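Local coordinates for aeromonas extracellular serine protease (PDB 3WQB), which cleaves peptide bonds that follow two basic residues, one of them lysine, as a calcium-binding, kexin-like secreted serine protease, at residues N58-H63 against D418-L423; T65-Q70 against M350-D355. The protein carries 1 engineered substitution. All blocks are in the same frame, centred on the assembly; numbering follows the deposited sequence.

Interaction 1 of 2, residues N58-H63 against D418-L423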
loop_
_atom_site.group_PDB
_atom_site.type_symbol
_atom_site.label_atom_id
_atom_site.label_comp_id
_atom_site.label_asym_id
_atom_site.label_seq_id
_atom_site.Cartn_x
_atom_site.Cartn_y
_atom_site.Cartn_z
ATOM N N ASN A 58 -1.988 19.873 7.926
ATOM C CA ASN A 58 -2.413 21.259 7.672
ATOM C C ASN A 58 -3.887 21.341 7.326
ATOM O O ASN A 58 -4.273 21.769 6.234
ATOM C CB ASN A 58 -1.541 21.985 6.630
ATOM C CG ASN A 58 -1.629 23.503 6.769
ATOM O OD1 ASN A 58 -1.654 24.035 7.879
ATOM N ND2 ASN A 58 -1.692 24.196 5.648
ATOM N N LEU A 59 -4.713 20.901 8.274
ATOM C CA LEU A 59 -6.156 20.796 8.060
ATOM C C LEU A 59 -6.940 21.756 8.950
ATOM O O LEU A 59 -8.174 21.729 8.956
ATOM C CB LEU A 59 -6.641 19.358 8.287
ATOM C CG LEU A 59 -6.272 18.659 9.599
ATOM C CD1 LEU A 59 -6.878 19.327 10.822
ATOM C CD2 LEU A 59 -6.699 17.202 9.521
ATOM N N TRP A 60 -6.235 22.626 9.672
ATOM C CA TRP A 60 -6.904 23.504 10.639
ATOM C C TRP A 60 -7.986 24.406 10.018
ATOM O O TRP A 60 -8.999 24.682 10.652
ATOM C CB TRP A 60 -5.876 24.316 11.422
ATOM C CG TRP A 60 -5.060 25.264 10.597
ATOM C CD1 TRP A 60 -3.821 25.039 10.070
ATOM C CD2 TRP A 60 -5.424 26.600 10.221
ATOM N NE1 TRP A 60 -3.390 26.151 9.382
ATOM C CE2 TRP A 60 -4.357 27.122 9.458
ATOM C CE3 TRP A 60 -6.556 27.401 10.445
ATOM C CZ2 TRP A 60 -4.379 28.415 8.928
ATOM C CZ3 TRP A 60 -6.579 28.688 9.909
ATOM C CH2 TRP A 60 -5.501 29.177 9.157
ATOM N N TRP A 61 -7.771 24.861 8.786
ATOM C CA TRP A 61 -8.720 25.747 8.130
ATOM C C TRP A 61 -9.954 24.979 7.692
ATOM O O TRP A 61 -11.059 25.502 7.766
ATOM C CB TRP A 61 -8.047 26.494 6.980
ATOM C CG TRP A 61 -8.905 27.499 6.263
ATOM C CD1 TRP A 61 -8.982 28.846 6.506
ATOM C CD2 TRP A 61 -9.770 27.243 5.149
ATOM N NE1 TRP A 61 -9.853 29.436 5.616
ATOM C CE2 TRP A 61 -10.345 28.478 4.770
ATOM C CE3 TRP A 61 -10.121 26.085 4.437
ATOM C CZ2 TRP A 61 -11.262 28.587 3.716
ATOM C CZ3 TRP A 61 -11.024 26.194 3.383
ATOM C CH2 TRP A 61 -11.579 27.438 3.030
ATOM N N ALA A 62 -9.783 23.729 7.257
ATOM C CA ALA A 62 -10.943 22.865 7.046
ATOM C C ALA A 62 -11.782 22.764 8.326
ATOM O O ALA A 62 -12.992 22.991 8.309
ATOM C CB ALA A 62 -10.522 21.493 6.561
ATOM N N HIS A 63 -11.129 22.463 9.440
ATOM C CA HIS A 63 -11.842 22.332 10.697
ATOM C C HIS A 63 -12.505 23.636 11.139
ATOM O O HIS A 63 -13.639 23.608 11.604
ATOM C CB HIS A 63 -10.925 21.766 11.781
ATOM C CG HIS A 63 -10.746 20.282 11.689
ATOM N ND1 HIS A 63 -10.506 19.495 12.795
ATOM C CD2 HIS A 63 -10.795 19.438 10.629
ATOM C CE1 HIS A 63 -10.401 18.233 12.419
ATOM N NE2 HIS A 63 -10.569 18.171 11.110
ATOM N N ASP A 418 -1.376 18.640 2.397
ATOM C CA ASP A 418 -1.704 19.968 2.909
ATOM C C ASP A 418 -3.177 20.178 2.596
ATOM O O ASP A 418 -3.536 20.602 1.501
ATOM C CB ASP A 418 -0.836 21.023 2.217
ATOM C CG ASP A 418 -1.066 22.438 2.737
ATOM O OD1 ASP A 418 -2.139 22.717 3.321
ATOM O OD2 ASP A 418 -0.168 23.286 2.510
ATOM N N VAL A 419 -4.041 19.855 3.552
ATOM C CA VAL A 419 -5.484 19.892 3.300
ATOM C C VAL A 419 -5.971 21.311 3.003
ATOM O O VAL A 419 -6.800 21.519 2.100
ATOM C CB VAL A 419 -6.277 19.296 4.490
ATOM C CG1 VAL A 419 -7.769 19.642 4.387
ATOM C CG2 VAL A 419 -6.075 17.786 4.564
ATOM N N ASN A 420 -5.484 22.287 3.766
ATOM C CA ASN A 420 -5.916 23.665 3.561
ATOM C C ASN A 420 -5.610 24.141 2.147
ATOM O O ASN A 420 -6.464 24.769 1.507
ATOM C CB ASN A 420 -5.209 24.603 4.533
ATOM C CG ASN A 420 -5.590 24.378 5.977
ATOM O OD1 ASN A 420 -6.567 23.698 6.302
ATOM N ND2 ASN A 420 -4.807 24.972 6.863
ATOM N N LYS A 421 -4.405 23.842 1.660
ATOM C CA LYS A 421 -4.009 24.282 0.323
ATOM C C LYS A 421 -4.772 23.515 -0.756
ATOM O O LYS A 421 -5.167 24.094 -1.768
ATOM C CB LYS A 421 -2.498 24.169 0.122
ATOM C CG LYS A 421 -1.988 24.829 -1.152
ATOM C CD LYS A 421 -0.472 24.825 -1.206
ATOM C CE LYS A 421 0.001 25.367 -2.545
ATOM N NZ LYS A 421 1.480 25.444 -2.605
ATOM N N ALA A 422 -5.021 22.225 -0.525
ATOM C CA ALA A 422 -5.845 21.455 -1.448
ATOM C C ALA A 422 -7.228 22.082 -1.579
ATOM O O ALA A 422 -7.770 22.179 -2.678
ATOM C CB ALA A 422 -5.937 19.989 -1.007
ATOM N N LEU A 423 -7.791 22.518 -0.453
ATOM C CA LEU A 423 -9.094 23.193 -0.468
ATOM C C LEU A 423 -9.061 24.548 -1.164
ATOM O O LEU A 423 -10.017 24.914 -1.836
ATOM C CB LEU A 423 -9.650 23.342 0.947
ATOM C CG LEU A 423 -10.133 22.047 1.594
ATOM C CD1 LEU A 423 -10.304 22.255 3.090
ATOM C CD2 LEU A 423 -11.428 21.581 0.959
#
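Asn58 and Leu59 meet Asp418 and Val419 where two helices begin, with the CA atoms of Leu59 and Val419 4.9 Å apart. Leu59 and Asp418 are the N-cap residues. A backbone hydrogen bond runs from Asn420 N to Asn58 O, at 2.8 Å. The first turn of helix 419-426 thus donates to the loop that leads into helix 60-64.

The Asn420 side chain reaches the other way. Its CG, anti to the carbonyl carbon (chi1 -66°), is carried to the start of helix 60-64. OD1 accepts from Trp61 N at 3.0 Å, with the donor tilted from the carbonyl plane, and more weakly from Ala62 N. Leu59 has no polar side-chain group, and Asn420 OD1 does for helix 60-64 what an N-cap side chain usually does. Asn420 ND2 sits over one face of the Trp60 ring, nearest its NE1 side, and the amide plane is almost perpendicular to the ring. It donates to Ile16 O, while Trp60 NE1 bonds to Gly17 O.

Asp418 OD1 takes two donors from opposite faces of its carboxylate. One is Lys421 N, the capping bond of its own helix. The other is Asn58 ND2 at 2.8 Å, with OD1 close to the plane of the Asn58 amide. Asn58 ND2 also donates to Ile16 O.

Beside these polar groups, apolar side chains pack. Ala62 CB lies 3.6 Å from Leu423 CD1 and 4.0 Å from Val419 CG1. Leu59 CB meets Val419 CB, and Trp61 CZ3 touches Leu423 CB at 4.0 Å.

The contact is buried. It joins helix 60-64, the first helix of the chain, to helix 419-426, and Val419 and Leu423 of the latter also pack on helix 335-352.

Interaction 2 of 2, residues T65-Q70 against M350-D355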
loop_
_atom_site.group_PDB
_atom_site.type_symbol
_atom_site.label_atom_id
_atom_site.label_comp_id
_atom_site.label_asym_id
_atom_site.label_seq_id
_atom_site.Cartn_x
_atom_site.Cartn_y
_atom_site.Cartn_z
ATOM N N THR A 65 -13.607 25.959 9.246
ATOM C CA THR A 65 -14.697 26.342 8.333
ATOM C C THR A 65 -15.774 25.264 8.188
ATOM O O THR A 65 -16.637 25.358 7.315
ATOM C CB THR A 65 -14.182 26.743 6.923
ATOM O OG1 THR A 65 -13.521 25.627 6.315
ATOM C CG2 THR A 65 -13.230 27.952 6.979
ATOM N N GLY A 66 -15.720 24.239 9.036
ATOM C CA GLY A 66 -16.777 23.237 9.078
ATOM C C GLY A 66 -16.678 22.146 8.026
ATOM O O GLY A 66 -17.641 21.404 7.806
ATOM N N VAL A 67 -15.525 22.050 7.365
ATOM C CA VAL A 67 -15.231 20.930 6.464
ATOM C C VAL A 67 -14.757 19.755 7.319
ATOM O O VAL A 67 -13.643 19.757 7.851
ATOM C CB VAL A 67 -14.167 21.311 5.404
ATOM C CG1 VAL A 67 -13.836 20.111 4.519
ATOM C CG2 VAL A 67 -14.642 22.493 4.540
ATOM N N LEU A 68 -15.620 18.754 7.438
ATOM C CA LEU A 68 -15.441 17.713 8.444
ATOM C C LEU A 68 -15.737 16.297 7.952
ATOM O O LEU A 68 -15.805 15.362 8.755
ATOM C CB LEU A 68 -16.291 18.034 9.682
ATOM C CG LEU A 68 -15.945 19.285 10.496
ATOM C CD1 LEU A 68 -16.994 19.524 11.565
ATOM C CD2 LEU A 68 -14.551 19.208 11.104
ATOM N N GLY A 69 -15.913 16.127 6.644
ATOM C CA GLY A 69 -16.165 14.801 6.097
ATOM C C GLY A 69 -17.622 14.384 6.039
ATOM O O GLY A 69 -17.926 13.237 5.740
ATOM N N GLN A 70 -18.530 15.319 6.315
ATOM C CA GLN A 70 -19.965 15.047 6.276
ATOM C C GLN A 70 -20.402 14.475 4.928
ATOM O O GLN A 70 -20.000 14.972 3.869
ATOM C CB GLN A 70 -20.765 16.311 6.631
ATOM C CG GLN A 70 -20.505 17.565 5.761
ATOM C CD GLN A 70 -19.403 18.499 6.276
ATOM O OE1 GLN A 70 -18.430 18.073 6.887
ATOM N NE2 GLN A 70 -19.555 19.786 5.995
ATOM N N MET A 350 -13.701 15.581 -0.259
ATOM C CA MET A 350 -14.959 15.122 -0.825
ATOM C C MET A 350 -16.151 15.820 -0.191
ATOM O O MET A 350 -17.122 16.132 -0.875
ATOM C CB MET A 350 -15.100 13.610 -0.678
ATOM C CG MET A 350 -14.163 12.815 -1.560
ATOM S SD MET A 350 -14.318 11.067 -1.175
ATOM C CE MET A 350 -13.402 10.366 -2.550
ATOM N N SER A 351 -16.096 16.068 1.111
ATOM C CA SER A 351 -17.226 16.720 1.776
ATOM C C SER A 351 -17.373 18.177 1.350
ATOM O O SER A 351 -18.493 18.683 1.274
ATOM C CB SER A 351 -17.150 16.590 3.297
ATOM O OG SER A 351 -16.133 17.396 3.876
ATOM N N ALA A 352 -16.247 18.832 1.066
ATOM C CA ALA A 352 -16.221 20.235 0.634
ATOM C C ALA A 352 -16.625 20.390 -0.828
ATOM O O ALA A 352 -17.247 21.391 -1.206
ATOM C CB ALA A 352 -14.848 20.827 0.853
ATOM N N TYR A 353 -16.271 19.396 -1.642
ATOM C CA TYR A 353 -16.468 19.444 -3.087
ATOM C C TYR A 353 -16.946 18.085 -3.574
ATOM O O TYR A 353 -16.184 17.327 -4.179
ATOM C CB TYR A 353 -15.175 19.890 -3.793
ATOM C CG TYR A 353 -14.852 21.332 -3.485
ATOM C CD1 TYR A 353 -15.484 22.366 -4.172
ATOM C CD2 TYR A 353 -13.967 21.661 -2.452
ATOM C CE1 TYR A 353 -15.228 23.688 -3.863
ATOM C CE2 TYR A 353 -13.695 22.987 -2.133
ATOM C CZ TYR A 353 -14.325 23.990 -2.846
ATOM O OH TYR A 353 -14.074 25.299 -2.530
ATOM N N PRO A 354 -18.231 17.778 -3.331
ATOM C CA PRO A 354 -18.746 16.427 -3.560
ATOM C C PRO A 354 -18.844 16.003 -5.022
ATOM O O PRO A 354 -19.062 14.819 -5.291
ATOM C CB PRO A 354 -20.137 16.463 -2.908
ATOM C CG PRO A 354 -20.492 17.895 -2.846
ATOM C CD PRO A 354 -19.222 18.640 -2.657
ATOM N N ASP A 355 -18.675 16.945 -5.949
ATOM C CA ASP A 355 -18.792 16.633 -7.377
ATOM C C ASP A 355 -17.481 16.209 -8.019
ATOM O O ASP A 355 -17.472 15.710 -9.148
ATOM C CB ASP A 355 -19.381 17.817 -8.155
ATOM C CG ASP A 355 -20.821 18.108 -7.778
ATOM O OD1 ASP A 355 -21.456 17.256 -7.120
ATOM O OD2 ASP A 355 -21.318 19.193 -8.152
#
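Helix 60-64 ends in a Schellman motif with Gly66 at the C-prime position, and the turn that follows packs against the last turn of helix 335-352. Ser351 and Gly69 meet at the centre of the contact. With Ser351 OG between the backbone N and the carbonyl carbon (chi1 72°), it can reach both its own helix and the turn. It accepts from Gly69 N at 3.1 Å, with a bent N-H...O angle of 139°, and bonds to Leu348 O within the helix. Ser351 CB lies 3.3 Å from Gln70 O and close to Gly69 CA.

An apolar patch lies beside the serine. Val67 CG1 touches Ala352 CB at 3.9 Å and also approaches Ser351 OG. Val67 CG2 reaches the same methyl from slightly farther away.

Gln70 holds the turn together from within. Its side chain bends at chi2 (-91°), and the amide comes back to its own segment. NE2 donates to Gly66 O at 3.1 Å, and OE1 accepts from Leu68 N at 2.9 Å. The amide passes near Ser351, with OE1 3.8 Å from OG.

Gly69 has positive phi, in a backbone shape where a side chain would press on the preceding carbonyl oxygen. The Gln70 amide braces the turn, backbone bonds of Leu68 with Arg138 add to its hold, and one hydroxyl, with a little methyl packing, ties it to the helix.

Interaction 2 is nested within the chain loop closed by interaction 1, and their centres are 11 Å apart. The two contacts use successive parts of the chain, helix 60-64 and the turn after it, and Ala62 O probably accepts a hydrogen bond from Val67 N. Their other halves also meet, as Leu423 CD2 packs on Ala352 CB at 3.5 Å. Interaction 1 is buried and larger, and combines a backbone bond and several involving side chains with apolar packing between two helix starts. Interaction 2 is a surface contact with one hydrogen bond and few apolar touches. It lies at the far end of helix 335-352 from Ala336, the engineered residue at the predicted charge-relay position.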